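Local atomic coordinates of nitroreductase family protein (Clostridium novyi, PDB entry 3G14), a protein that probably works as an oxidoreductase of the nitroreductase family, whose members typically reduce their substrates with the help of a bound FMN cofactor. Residues B[25-30]-B[80-85]; B[33-38]-B[46-51]; B[57-62]-B[134-139]; B[89-92]-B[98-101]; B[106-111]-B[147-152]. All coordinates share one frame; numbering follows the deposited sequence.

Interaction 1. Residues B[25-30]-B[80-85]; sequences DKLLKI and MTIVAV. With ACT (acetate ion), chain G.
Leu27 meets Met80 and Ile82 in a small, purely apolar helix-on-sheet contact in the interior of the subunit, where helix 24-35 lies across one face of the mixed sheet at strand 80-86. The backbones stay well apart, the nearest CA pair being Leu27 and Ile82 at 10.2 Å, so side chains alone bridge the gap. They bury 127 Å² between the segments, and no hydrogen bond crosses.

Leu27 and Met80, a selenomethionine, approach tip to tip. The leucine fork straddles the selenium, with CD2 of Leu27 3.9 Å from SE of Met80 and its CD1 4.0 Å from the same atom. With Leu27 CG opposite the backbone N (chi1 -179°), both methyls are carried out toward the strand. Ile82 comes in alongside, sliding past in the opposite direction, and its CD1 lies 4.2 Å from Leu27 CD1. Leu151 of the adjoining strand touches both Leu27 and Met80, and Phe182 also packs on Leu27.

On the side of the helix away from the strand, Lys29 NZ donates to OXT of an acetate at 2.8 Å, an ion probably taken from the crystallisation liquor, and the Lys29 side chain also packs on Tyr5 of the second subunit. Helix 24-35 laid on the sheet in this way is one layer of the alpha/beta fold of the nitroreductase family, with its far side at the neighbouring subunit.

Interaction 2. Residues B[33-38]-B[46-51]; sequences MAMRAP and YKFIVV
Ala34 and Met35, in the last turn of helix 24-35, close on the Phe48 and Tyr46 rings of strand 46-51. The CB of Ala34 lies 4.0 Å from Phe48 CE2, approaching the ring obliquely. Met35, a selenomethionine, starts out pointing away from the strand; successive bends at chi2 (-65°) and chi3 (89°) fold its end back, and CE reaches the edge of the Phe48 ring in plane, 3.9 Å from CE2. The same methyl lies near the plane of the Tyr46 ring at its edge, 4.5 Å from CE1, so it sits beside two aromatic rims without covering a face.

Tyr46 has CG set between its backbone N and carbonyl carbon (chi1 46°), and the ring extends toward the helix end. Its hydroxyl uses water on two sides: one water donates to Tyr46 OH at 2.7 Å and to Ala34 O at 2.8 Å, while Tyr46 OH donates to a second water at 2.6 Å, which in turn donates to Pro38 O.

Direct contact is therefore apolar, and the polar link runs through water. The buried phenol both accepts and donates, while Ala34 O, already bonded by Ala37 N, gains a second donor.

Interaction 3. Residues B[57-62]-B[134-139]; sequences KLDIAN and KEALKI
Asp59 and Ala136 are the nearest CA pair between segments 57-62 and 134-139, which belong to helices 54-63 and 130-137, neighbours on one face of the central sheet in this layered alpha/beta fold. Their CA atoms are 6.3 Å apart, a close approach consistent with the small side chain of alanine. Its methyl, Ala136 CB, lies 3.7 Å from Asp59 CB and 3.6 Å from Asp59 OD2. This is van der Waals packing of a methyl on CB and one carboxylate oxygen, and no hydrogen bond crosses between the segments.

The polar end of Asp59 is satisfied within its own helix: OD2 forms a salt bridge with Lys55, one turn earlier. Asp59 CB itself points toward the neighbouring helix, and chi1 (-72°) sets the carboxylate so that OD2 also touches Ala136.

Nearer the sheet, a looser apolar pair continues the seam, with Ile60 CD1 4.4 Å from Leu137 CD1. Both side chains leave their helices obliquely, and their ends converge above the strands. Val51 of strand 46-51 receives both of them; Leu148 packs on Ile60, and Val83 on Leu137, so that the seam rests on three neighbouring strands.

Beyond Leu137 the chain turns: Lys138 has positive phi (63°), and Ile139 then packs on Ile49 and Val85. Lys134 NZ is held meanwhile by a salt bridge to Asp141. In the turn itself, Ile139 N spans five residues back to donate to Lys134 O at 2.9 Å.

Interaction 4. Residues B[89-92]-B[98-101]; sequences EESG and EIYL
The carbonyl oxygen of Gly92 accepts the backbone N-H of Ile99. Ile99 N lies 3.2 Å from Gly92 O with an N-H...O angle of 151°, and the donor sits almost in line with the carbonyl, at a C=O...N angle of 161°. Next to this bond, a water accepts from Tyr100 N at 3.0 Å. The same water also approaches Gly92 O, but unusually closely, and the nature of that contact remains doubtful. The water lies in the plane of the Tyr100 ring, at its edge, while Leu101 CG stands 3.5 Å above one ring face.

Gly92 and Ile99 flank a small antiparallel hairpin, strands 93-94 and 97-98, and their bond is in a register consistent with one further step of its pairing. Glu98 occupies the N-cap position, so Ile99 and Tyr100 open helix 99-117, their N-H groups bonded to the Gly92 carbonyl and to the water respectively. Gly92, the first residue out of helix 88-91, has phi 64° and psi -138°, and its carbonyl faces the start of helix 99-117.

Alongside these polar links, Ser91 CB rests on Ile99 CG2 at 3.7 Å, and Trp40 packs against both residues. Glu98 has a further neighbour at the dimer interface: its OE2 lies close to OE2 of Glu98 of the second subunit, a close approach of like charges that may raise the proton affinity of one carboxylate.

Interaction 5. Residues B[106-111]-B[147-152]; sequences IAMEHI and ALTPLG
Helix 99-117 packs on strand 144-151, an outermost strand of the central sheet within this chain, and the contact is carried by Met108 against Ala147, Leu148 and Thr149. The axes of segments 106-111 and 147-151 run almost parallel, at 3°, and approach to 10.1 Å.

Met108 is a selenomethionine whose CG stands opposite the backbone N (chi1 -172°). Bends at chi2 and chi3 then lay its terminal methyl over the strand backbone. Met108 CE lies 3.5 Å from Ala147 O and 3.6 Å from Leu148 CA, closer than to either side chain it meets: Ala147 CB is 4.0 Å from CE, and Thr149 CG2 is 4.2 Å from it. The methyl thus seats on a peptide unit between two side chains that point toward the helix, and all of these residues are buried.

The sheet and helix here form two layers of the nitroreductase alpha/beta fold, with the helix also reaching the dimer interface. Glu109 and His110, on the side of the helix turned from the strand, are hydrogen-bonded to His110 and Glu109 of the second subunit.

Thr149 is fixed on the strand by its hydroxyl. OG1 donates to Pro150 O at 2.7 Å, tilted 18° from the carbonyl plane, and accepts from the backbone N of Cys123. The CG2 methyl of Thr149 is the branch that faces Met108.

Overall arrangement
Interactions 1, 2 and 5 lie on one face of the central sheet, their centres 7 to 8 Å apart, and interaction 3 on the other, its centre about 17 Å from those of interactions 1 and 5; Val83 CG2 reaches Leu137 CD1 at 3.7 Å. A probable hydrogen bond between Met33 O and His110 ND1, 3.0 Å apart, links interactions 2 and 5. Interaction 4, peripheral at about 15 Å between centres from interaction 2, shares helix 99-117 with interaction 5. Interactions 1, 2, 4 and 5 reach the second subunit. A glycerol lies about 4 Å from the Met35 side chain and an acetate about 4 Å from that of Ile99, both probably crystallisation additives.

Interaction 1. Residues B[25-30]-B[80-85]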
# COMPACT_ATOMS: atom_id res chain seq x y z
N ASP B 25 21.75 0.04 -9.40
CA ASP B 25 21.16 -1.29 -9.49
C ASP B 25 20.13 -1.51 -8.36
O ASP B 25 19.05 -2.09 -8.57
CB ASP B 25 22.25 -2.35 -9.42
CG ASP B 25 22.87 -2.47 -8.03
OD1 ASP B 25 23.47 -1.47 -7.56
OD2 ASP B 25 22.71 -3.56 -7.41
N LYS B 26 20.48 -1.05 -7.15
CA LYS B 26 19.56 -1.18 -6.01
C LYS B 26 18.31 -0.34 -6.24
O LYS B 26 17.21 -0.83 -6.03
CB LYS B 26 20.23 -0.78 -4.70
CG LYS B 26 21.38 -1.70 -4.21
CD LYS B 26 21.64 -1.42 -2.73
CE LYS B 26 22.99 -1.88 -2.22
NZ LYS B 26 23.57 -2.95 -3.03
N LEU B 27 18.46 0.90 -6.69
CA LEU B 27 17.30 1.72 -7.09
C LEU B 27 16.41 1.03 -8.12
O LEU B 27 15.16 1.04 -8.01
CB LEU B 27 17.77 3.04 -7.68
CG LEU B 27 16.66 4.01 -8.13
CD1 LEU B 27 15.72 4.40 -6.97
CD2 LEU B 27 17.29 5.21 -8.78
N LEU B 28 17.01 0.44 -9.15
CA LEU B 28 16.16 -0.14 -10.16
C LEU B 28 15.44 -1.40 -9.62
O LEU B 28 14.33 -1.67 -10.05
CB LEU B 28 16.90 -0.36 -11.46
CG LEU B 28 17.40 0.93 -12.15
CD1 LEU B 28 18.25 0.57 -13.35
CD2 LEU B 28 16.25 1.87 -12.57
N LYS B 29 16.04 -2.11 -8.67
CA LYS B 29 15.38 -3.25 -7.99
C LYS B 29 14.17 -2.78 -7.14
O LYS B 29 13.13 -3.40 -7.16
CB LYS B 29 16.34 -4.04 -7.10
CG LYS B 29 17.27 -4.98 -7.87
CD LYS B 29 18.01 -5.97 -6.92
CE LYS B 29 19.31 -5.38 -6.37
NZ LYS B 29 19.87 -6.13 -5.18
N ILE B 30 14.33 -1.66 -6.44
CA ILE B 30 13.22 -1.02 -5.69
C ILE B 30 12.06 -0.68 -6.66
O ILE B 30 10.87 -0.99 -6.40
CB ILE B 30 13.76 0.22 -4.93
CG1 ILE B 30 14.80 -0.24 -3.88
CG2 ILE B 30 12.62 1.01 -4.27
CD1 ILE B 30 15.69 0.90 -3.34
N MSE B 80 18.46 11.52 -2.94
CA MSE B 80 17.33 11.68 -3.83
C MSE B 80 15.99 11.55 -3.11
O MSE B 80 15.90 11.17 -1.94
CB MSE B 80 17.41 10.65 -4.97
CG MSE B 80 17.27 9.27 -4.51
SE MSE B 80 17.38 7.88 -5.91
CE MSE B 80 18.95 8.37 -6.73
N THR B 81 14.95 11.94 -3.83
CA THR B 81 13.57 11.79 -3.41
C THR B 81 12.78 11.12 -4.53
O THR B 81 13.02 11.39 -5.71
CB THR B 81 12.97 13.19 -3.04
OG1 THR B 81 13.52 13.62 -1.79
CG2 THR B 81 11.45 13.16 -2.98
N ILE B 82 11.90 10.20 -4.16
CA ILE B 82 11.00 9.54 -5.12
C ILE B 82 9.62 10.14 -4.98
O ILE B 82 9.08 10.16 -3.88
CB ILE B 82 10.97 8.01 -4.94
CG1 ILE B 82 12.37 7.43 -5.15
CG2 ILE B 82 10.00 7.38 -5.93
CD1 ILE B 82 12.61 5.98 -4.71
N VAL B 83 9.03 10.60 -6.09
CA VAL B 83 7.69 11.21 -6.07
C VAL B 83 6.70 10.33 -6.87
O VAL B 83 6.98 9.98 -8.04
CB VAL B 83 7.73 12.62 -6.73
CG1 VAL B 83 6.37 13.28 -6.71
CG2 VAL B 83 8.76 13.53 -6.05
N ALA B 84 5.57 9.99 -6.25
CA ALA B 84 4.58 9.13 -6.88
C ALA B 84 3.45 10.00 -7.43
O ALA B 84 2.78 10.69 -6.67
CB ALA B 84 4.06 8.08 -5.90
N VAL B 85 3.23 9.94 -8.75
CA VAL B 85 2.28 10.78 -9.48
C VAL B 85 1.24 9.87 -10.16
O VAL B 85 1.58 8.90 -10.83
CB VAL B 85 3.02 11.63 -10.54
CG1 VAL B 85 2.03 12.58 -11.34
CG2 VAL B 85 4.17 12.45 -9.88
C ACT G . 17.62 -8.45 -3.03
O ACT G . 17.07 -8.26 -1.93
OXT ACT G . 17.97 -7.41 -3.63
CH3 ACT G . 17.82 -9.80 -3.64

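Interaction 2. Residues B[33-38]-B[46-51]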
# COMPACT_ATOMS: atom_id res chain seq x y z
N MSE B 33 10.24 -3.77 -7.74
CA MSE B 33 9.29 -4.20 -6.72
C MSE B 33 7.96 -3.45 -6.84
O MSE B 33 6.92 -4.05 -6.76
CB MSE B 33 9.92 -4.12 -5.34
CG MSE B 33 11.08 -5.18 -5.25
SE MSE B 33 11.90 -5.20 -3.51
CE MSE B 33 13.76 -5.09 -4.09
N ALA B 34 8.00 -2.15 -7.10
CA ALA B 34 6.78 -1.39 -7.36
C ALA B 34 6.06 -1.85 -8.62
O ALA B 34 4.82 -1.94 -8.64
CB ALA B 34 7.09 0.11 -7.41
N MSE B 35 6.82 -2.15 -9.68
CA MSE B 35 6.24 -2.62 -10.94
C MSE B 35 5.47 -3.92 -10.72
O MSE B 35 4.53 -4.22 -11.46
CB MSE B 35 7.32 -2.82 -11.99
CG MSE B 35 8.01 -1.54 -12.43
SE MSE B 35 6.86 -0.29 -13.33
CE MSE B 35 6.23 0.70 -11.80
N ARG B 36 5.87 -4.70 -9.71
CA ARG B 36 5.24 -6.00 -9.45
C ARG B 36 4.06 -5.91 -8.48
O ARG B 36 3.50 -6.94 -8.06
CB ARG B 36 6.29 -6.96 -8.89
CG ARG B 36 7.31 -7.39 -9.92
CD ARG B 36 8.39 -8.16 -9.21
NE ARG B 36 9.55 -8.42 -10.07
CZ ARG B 36 9.66 -9.42 -10.94
NH1 ARG B 36 8.71 -10.31 -11.12
NH2 ARG B 36 10.79 -9.54 -11.63
N ALA B 37 3.66 -4.69 -8.13
CA ALA B 37 2.57 -4.49 -7.18
C ALA B 37 1.25 -4.87 -7.88
O ALA B 37 1.14 -4.70 -9.11
CB ALA B 37 2.53 -3.06 -6.71
N PRO B 38 0.25 -5.34 -7.11
CA PRO B 38 -1.10 -5.54 -7.66
C PRO B 38 -1.78 -4.20 -7.89
O PRO B 38 -1.52 -3.24 -7.16
CB PRO B 38 -1.86 -6.30 -6.55
CG PRO B 38 -1.20 -5.88 -5.28
CD PRO B 38 0.28 -5.61 -5.65
N TYR B 46 -0.06 5.17 -12.23
CA TYR B 46 0.98 6.01 -11.60
C TYR B 46 2.31 5.83 -12.32
O TYR B 46 2.51 4.88 -13.07
CB TYR B 46 1.13 5.66 -10.11
CG TYR B 46 1.20 4.17 -9.87
CD1 TYR B 46 2.39 3.46 -10.10
CD2 TYR B 46 0.07 3.44 -9.49
CE1 TYR B 46 2.43 2.09 -9.92
CE2 TYR B 46 0.11 2.07 -9.35
CZ TYR B 46 1.30 1.40 -9.57
OH TYR B 46 1.35 0.02 -9.40
N LYS B 47 3.17 6.83 -12.13
CA LYS B 47 4.58 6.79 -12.47
C LYS B 47 5.36 7.46 -11.35
O LYS B 47 4.76 8.14 -10.49
CB LYS B 47 4.82 7.51 -13.81
CG LYS B 47 4.06 6.92 -15.02
CD LYS B 47 4.35 7.68 -16.33
CE LYS B 47 3.85 6.90 -17.55
NZ LYS B 47 2.42 6.66 -17.57
N PHE B 48 6.68 7.25 -11.36
CA PHE B 48 7.61 7.74 -10.33
C PHE B 48 8.59 8.70 -10.97
O PHE B 48 9.15 8.41 -12.05
CB PHE B 48 8.35 6.54 -9.69
CG PHE B 48 7.41 5.60 -9.05
CD1 PHE B 48 6.83 5.92 -7.82
CD2 PHE B 48 7.05 4.41 -9.69
CE1 PHE B 48 5.88 5.10 -7.22
CE2 PHE B 48 6.10 3.55 -9.08
CZ PHE B 48 5.53 3.89 -7.84
N ILE B 49 8.81 9.83 -10.30
CA ILE B 49 9.91 10.73 -10.67
C ILE B 49 10.99 10.58 -9.60
O ILE B 49 10.72 10.76 -8.38
CB ILE B 49 9.47 12.19 -10.75
CG1 ILE B 49 8.23 12.34 -11.62
CG2 ILE B 49 10.64 13.10 -11.20
CD1 ILE B 49 7.61 13.80 -11.55
N VAL B 50 12.19 10.22 -10.04
CA VAL B 50 13.38 10.24 -9.18
C VAL B 50 13.93 11.66 -9.21
O VAL B 50 14.29 12.18 -10.26
CB VAL B 50 14.47 9.23 -9.65
CG1 VAL B 50 15.80 9.40 -8.84
CG2 VAL B 50 13.95 7.80 -9.54
N VAL B 51 13.95 12.32 -8.06
CA VAL B 51 14.46 13.70 -8.02
C VAL B 51 15.87 13.73 -7.41
O VAL B 51 16.03 13.46 -6.19
CB VAL B 51 13.54 14.66 -7.24
CG1 VAL B 51 14.16 16.06 -7.20
CG2 VAL B 51 12.10 14.62 -7.80
O HOH W 1 3.07 -1.51 -10.72
O HOH W 2 -0.49 -0.70 -7.65

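Interaction 3. Residues B[57-62]-B[134-139]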
# COMPACT_ATOMS: atom_id res chain seq x y z
N LYS B 57 15.11 19.53 -5.02
CA LYS B 57 14.93 19.13 -3.60
C LYS B 57 14.51 20.31 -2.77
O LYS B 57 13.63 20.22 -1.90
CB LYS B 57 16.22 18.55 -3.02
CG LYS B 57 16.63 17.24 -3.62
CD LYS B 57 17.90 16.77 -2.96
CE LYS B 57 18.59 15.76 -3.74
NZ LYS B 57 19.93 15.53 -3.16
N LEU B 58 15.17 21.44 -3.03
CA LEU B 58 14.87 22.69 -2.33
C LEU B 58 13.41 23.10 -2.62
O LEU B 58 12.68 23.44 -1.71
CB LEU B 58 15.88 23.80 -2.70
CG LEU B 58 15.62 25.21 -2.15
CD1 LEU B 58 15.49 25.16 -0.63
CD2 LEU B 58 16.71 26.21 -2.58
N ASP B 59 12.99 23.02 -3.88
CA ASP B 59 11.58 23.31 -4.25
C ASP B 59 10.62 22.40 -3.48
O ASP B 59 9.60 22.86 -2.95
CB ASP B 59 11.32 23.08 -5.74
CG ASP B 59 11.95 24.13 -6.65
OD1 ASP B 59 12.23 25.27 -6.22
OD2 ASP B 59 12.17 23.77 -7.83
N ILE B 60 10.95 21.11 -3.43
CA ILE B 60 10.09 20.14 -2.72
C ILE B 60 10.06 20.45 -1.23
O ILE B 60 8.99 20.49 -0.59
CB ILE B 60 10.49 18.68 -2.98
CG1 ILE B 60 10.31 18.33 -4.47
CG2 ILE B 60 9.68 17.74 -2.09
CD1 ILE B 60 10.94 17.03 -4.84
N ALA B 61 11.24 20.69 -0.65
CA ALA B 61 11.37 21.06 0.78
C ALA B 61 10.49 22.25 1.14
O ALA B 61 9.80 22.24 2.17
CB ALA B 61 12.84 21.37 1.12
N ASN B 62 10.52 23.28 0.30
CA ASN B 62 9.70 24.45 0.52
C ASN B 62 8.19 24.20 0.42
O ASN B 62 7.41 24.95 1.02
CB ASN B 62 10.10 25.60 -0.38
CG ASN B 62 11.47 26.21 -0.00
OD1 ASN B 62 11.85 26.25 1.19
ND2 ASN B 62 12.18 26.72 -1.01
N LYS B 134 4.04 20.31 -8.59
CA LYS B 134 3.79 20.17 -10.03
C LYS B 134 4.57 21.17 -10.85
O LYS B 134 5.07 20.84 -11.92
CB LYS B 134 2.32 20.33 -10.33
CG LYS B 134 1.46 19.17 -9.85
CD LYS B 134 0.02 19.56 -10.09
CE LYS B 134 -0.95 18.42 -9.94
NZ LYS B 134 -2.36 18.89 -10.05
N GLU B 135 4.65 22.41 -10.37
CA GLU B 135 5.44 23.44 -11.03
C GLU B 135 6.95 23.10 -11.04
O GLU B 135 7.62 23.30 -12.05
CB GLU B 135 5.18 24.81 -10.39
CG GLU B 135 3.76 25.31 -10.66
CD GLU B 135 3.35 26.54 -9.83
OE1 GLU B 135 4.20 27.13 -9.15
OE2 GLU B 135 2.15 26.92 -9.87
N ALA B 136 7.47 22.59 -9.93
CA ALA B 136 8.88 22.22 -9.85
C ALA B 136 9.25 21.10 -10.82
O ALA B 136 10.30 21.19 -11.49
CB ALA B 136 9.24 21.81 -8.47
N LEU B 137 8.40 20.06 -10.86
CA LEU B 137 8.69 18.82 -11.59
C LEU B 137 8.04 18.76 -12.99
O LEU B 137 8.16 17.75 -13.68
CB LEU B 137 8.31 17.62 -10.74
CG LEU B 137 8.88 17.61 -9.30
CD1 LEU B 137 8.60 16.30 -8.52
CD2 LEU B 137 10.36 17.90 -9.32
N LYS B 138 7.34 19.83 -13.35
CA LYS B 138 6.74 19.99 -14.68
C LYS B 138 5.66 18.92 -14.93
O LYS B 138 5.59 18.32 -16.01
CB LYS B 138 7.84 20.09 -15.75
CG LYS B 138 8.65 21.40 -15.60
CD LYS B 138 10.05 21.36 -16.21
CE LYS B 138 10.86 22.60 -15.79
NZ LYS B 138 12.05 22.81 -16.66
N ILE B 139 4.82 18.72 -13.92
CA ILE B 139 3.78 17.68 -13.95
C ILE B 139 2.50 18.32 -14.47
O ILE B 139 2.07 19.32 -13.92
CB ILE B 139 3.52 17.10 -12.53
CG1 ILE B 139 4.80 16.44 -11.96
CG2 ILE B 139 2.29 16.14 -12.54
CD1 ILE B 139 4.72 16.03 -10.51

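Interaction 4. Residues B[89-92]-B[98-101]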
# COMPACT_ATOMS: atom_id res chain seq x y z
N GLU B 89 -8.04 9.57 -13.73
CA GLU B 89 -8.97 9.20 -14.80
C GLU B 89 -8.68 7.85 -15.45
O GLU B 89 -9.51 7.34 -16.18
CB GLU B 89 -8.98 10.30 -15.87
CG GLU B 89 -9.26 11.69 -15.31
CD GLU B 89 -10.65 11.82 -14.72
OE1 GLU B 89 -11.64 11.48 -15.40
OE2 GLU B 89 -10.74 12.29 -13.56
N GLU B 90 -7.52 7.26 -15.19
CA GLU B 90 -7.20 6.01 -15.84
C GLU B 90 -8.19 4.93 -15.44
O GLU B 90 -8.83 4.32 -16.31
CB GLU B 90 -5.77 5.57 -15.52
CG GLU B 90 -5.53 4.08 -15.77
CD GLU B 90 -4.38 3.82 -16.71
OE1 GLU B 90 -3.32 4.47 -16.56
OE2 GLU B 90 -4.55 2.97 -17.60
N SER B 91 -8.34 4.70 -14.13
CA SER B 91 -9.26 3.65 -13.64
C SER B 91 -10.52 4.27 -12.97
O SER B 91 -11.54 3.58 -12.82
CB SER B 91 -8.50 2.71 -12.69
OG SER B 91 -7.08 2.67 -12.94
N GLY B 92 -10.46 5.55 -12.60
CA GLY B 92 -11.57 6.25 -11.96
C GLY B 92 -11.97 5.71 -10.58
O GLY B 92 -11.12 5.37 -9.75
N GLU B 98 -11.65 6.28 -4.75
CA GLU B 98 -10.65 6.61 -5.77
C GLU B 98 -9.58 5.55 -5.88
O GLU B 98 -8.64 5.49 -5.08
CB GLU B 98 -10.00 7.96 -5.50
CG GLU B 98 -10.99 9.08 -5.52
CD GLU B 98 -11.43 9.46 -4.12
OE1 GLU B 98 -11.59 8.54 -3.25
OE2 GLU B 98 -11.61 10.67 -3.90
N ILE B 99 -9.71 4.73 -6.91
CA ILE B 99 -8.83 3.57 -7.11
C ILE B 99 -7.37 3.97 -7.19
O ILE B 99 -6.49 3.25 -6.69
CB ILE B 99 -9.27 2.75 -8.35
CG1 ILE B 99 -10.21 1.66 -7.90
CG2 ILE B 99 -8.07 2.04 -9.05
CD1 ILE B 99 -9.63 0.77 -6.81
N TYR B 100 -7.11 5.12 -7.80
CA TYR B 100 -5.74 5.62 -7.96
C TYR B 100 -5.01 5.81 -6.61
O TYR B 100 -3.82 5.57 -6.53
CB TYR B 100 -5.71 6.93 -8.77
CG TYR B 100 -5.92 8.20 -7.98
CD1 TYR B 100 -4.84 8.87 -7.39
CD2 TYR B 100 -7.18 8.78 -7.88
CE1 TYR B 100 -5.02 10.05 -6.70
CE2 TYR B 100 -7.37 9.95 -7.16
CZ TYR B 100 -6.29 10.59 -6.56
OH TYR B 100 -6.44 11.77 -5.86
N LEU B 101 -5.73 6.24 -5.57
CA LEU B 101 -5.15 6.38 -4.25
C LEU B 101 -4.77 5.01 -3.67
O LEU B 101 -3.64 4.82 -3.19
CB LEU B 101 -6.09 7.13 -3.31
CG LEU B 101 -6.12 8.64 -3.56
CD1 LEU B 101 -7.24 9.32 -2.76
CD2 LEU B 101 -4.71 9.30 -3.31
O HOH W 3 -8.92 6.60 -9.72

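Interaction 5. Residues B[106-111]-B[147-152]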
# COMPACT_ATOMS: atom_id res chain seq x y z
N ILE B 106 -0.29 1.26 -2.60
CA ILE B 106 0.22 -0.13 -2.67
C ILE B 106 1.62 -0.07 -3.24
O ILE B 106 2.58 -0.59 -2.66
CB ILE B 106 -0.70 -1.06 -3.54
CG1 ILE B 106 -2.07 -1.30 -2.90
CG2 ILE B 106 -0.05 -2.46 -3.76
CD1 ILE B 106 -3.08 -2.05 -3.81
N ALA B 107 1.77 0.56 -4.41
CA ALA B 107 3.06 0.59 -5.12
C ALA B 107 4.12 1.36 -4.35
O ALA B 107 5.29 0.93 -4.27
CB ALA B 107 2.90 1.15 -6.59
N MSE B 108 3.73 2.50 -3.78
CA MSE B 108 4.64 3.26 -2.94
C MSE B 108 5.08 2.47 -1.69
O MSE B 108 6.23 2.62 -1.26
CB MSE B 108 3.99 4.61 -2.53
CG MSE B 108 4.95 5.52 -1.82
SE MSE B 108 6.61 5.98 -2.87
CE MSE B 108 6.18 7.93 -2.76
N GLU B 109 4.24 1.61 -1.12
CA GLU B 109 4.69 0.80 0.02
C GLU B 109 5.71 -0.27 -0.46
O GLU B 109 6.59 -0.68 0.32
CB GLU B 109 3.52 0.17 0.80
CG GLU B 109 3.91 -0.55 2.10
CD GLU B 109 4.57 0.35 3.14
OE1 GLU B 109 4.74 1.58 2.84
OE2 GLU B 109 4.93 -0.17 4.22
N HIS B 110 5.58 -0.74 -1.71
CA HIS B 110 6.61 -1.61 -2.30
C HIS B 110 7.95 -0.85 -2.41
O HIS B 110 9.02 -1.43 -2.13
CB HIS B 110 6.16 -2.20 -3.67
CG HIS B 110 5.18 -3.33 -3.55
ND1 HIS B 110 5.20 -4.44 -4.39
CD2 HIS B 110 4.10 -3.50 -2.75
CE1 HIS B 110 4.21 -5.26 -4.05
NE2 HIS B 110 3.52 -4.70 -3.07
N ILE B 111 7.89 0.43 -2.79
CA ILE B 111 9.11 1.30 -2.84
C ILE B 111 9.75 1.35 -1.46
O ILE B 111 10.95 1.08 -1.28
CB ILE B 111 8.78 2.76 -3.25
CG1 ILE B 111 8.17 2.83 -4.67
CG2 ILE B 111 10.03 3.67 -3.15
CD1 ILE B 111 9.15 2.55 -5.77
N ALA B 147 2.25 11.03 -3.01
CA ALA B 147 3.18 10.99 -1.91
C ALA B 147 4.58 11.07 -2.48
O ALA B 147 4.76 11.00 -3.69
CB ALA B 147 3.01 9.70 -1.05
N LEU B 148 5.51 11.33 -1.59
CA LEU B 148 6.93 11.34 -1.92
C LEU B 148 7.72 10.84 -0.72
O LEU B 148 7.23 10.83 0.41
CB LEU B 148 7.34 12.76 -2.38
CG LEU B 148 7.22 13.94 -1.40
CD1 LEU B 148 8.50 14.14 -0.57
CD2 LEU B 148 6.85 15.21 -2.16
N THR B 149 8.96 10.44 -0.95
CA THR B 149 9.85 10.04 0.12
C THR B 149 11.31 10.34 -0.20
O THR B 149 11.76 10.13 -1.37
CB THR B 149 9.70 8.51 0.40
OG1 THR B 149 10.68 8.07 1.37
CG2 THR B 149 9.89 7.72 -0.88
N PRO B 150 12.07 10.79 0.81
CA PRO B 150 13.52 10.77 0.64
C PRO B 150 14.00 9.31 0.53
O PRO B 150 13.32 8.39 0.95
CB PRO B 150 14.04 11.35 1.95
CG PRO B 150 12.92 11.04 2.96
CD PRO B 150 11.68 11.23 2.18
N LEU B 151 15.18 9.14 -0.02
CA LEU B 151 15.81 7.81 -0.13
C LEU B 151 17.28 8.03 0.18
O LEU B 151 17.93 8.86 -0.46
CB LEU B 151 15.64 7.26 -1.55
CG LEU B 151 16.12 5.81 -1.68
CD1 LEU B 151 15.09 4.93 -0.98
CD2 LEU B 151 16.29 5.43 -3.16
N GLY B 152 17.81 7.31 1.18
CA GLY B 152 19.22 7.45 1.53
C GLY B 152 19.66 6.37 2.52
O GLY B 152 18.85 5.67 3.11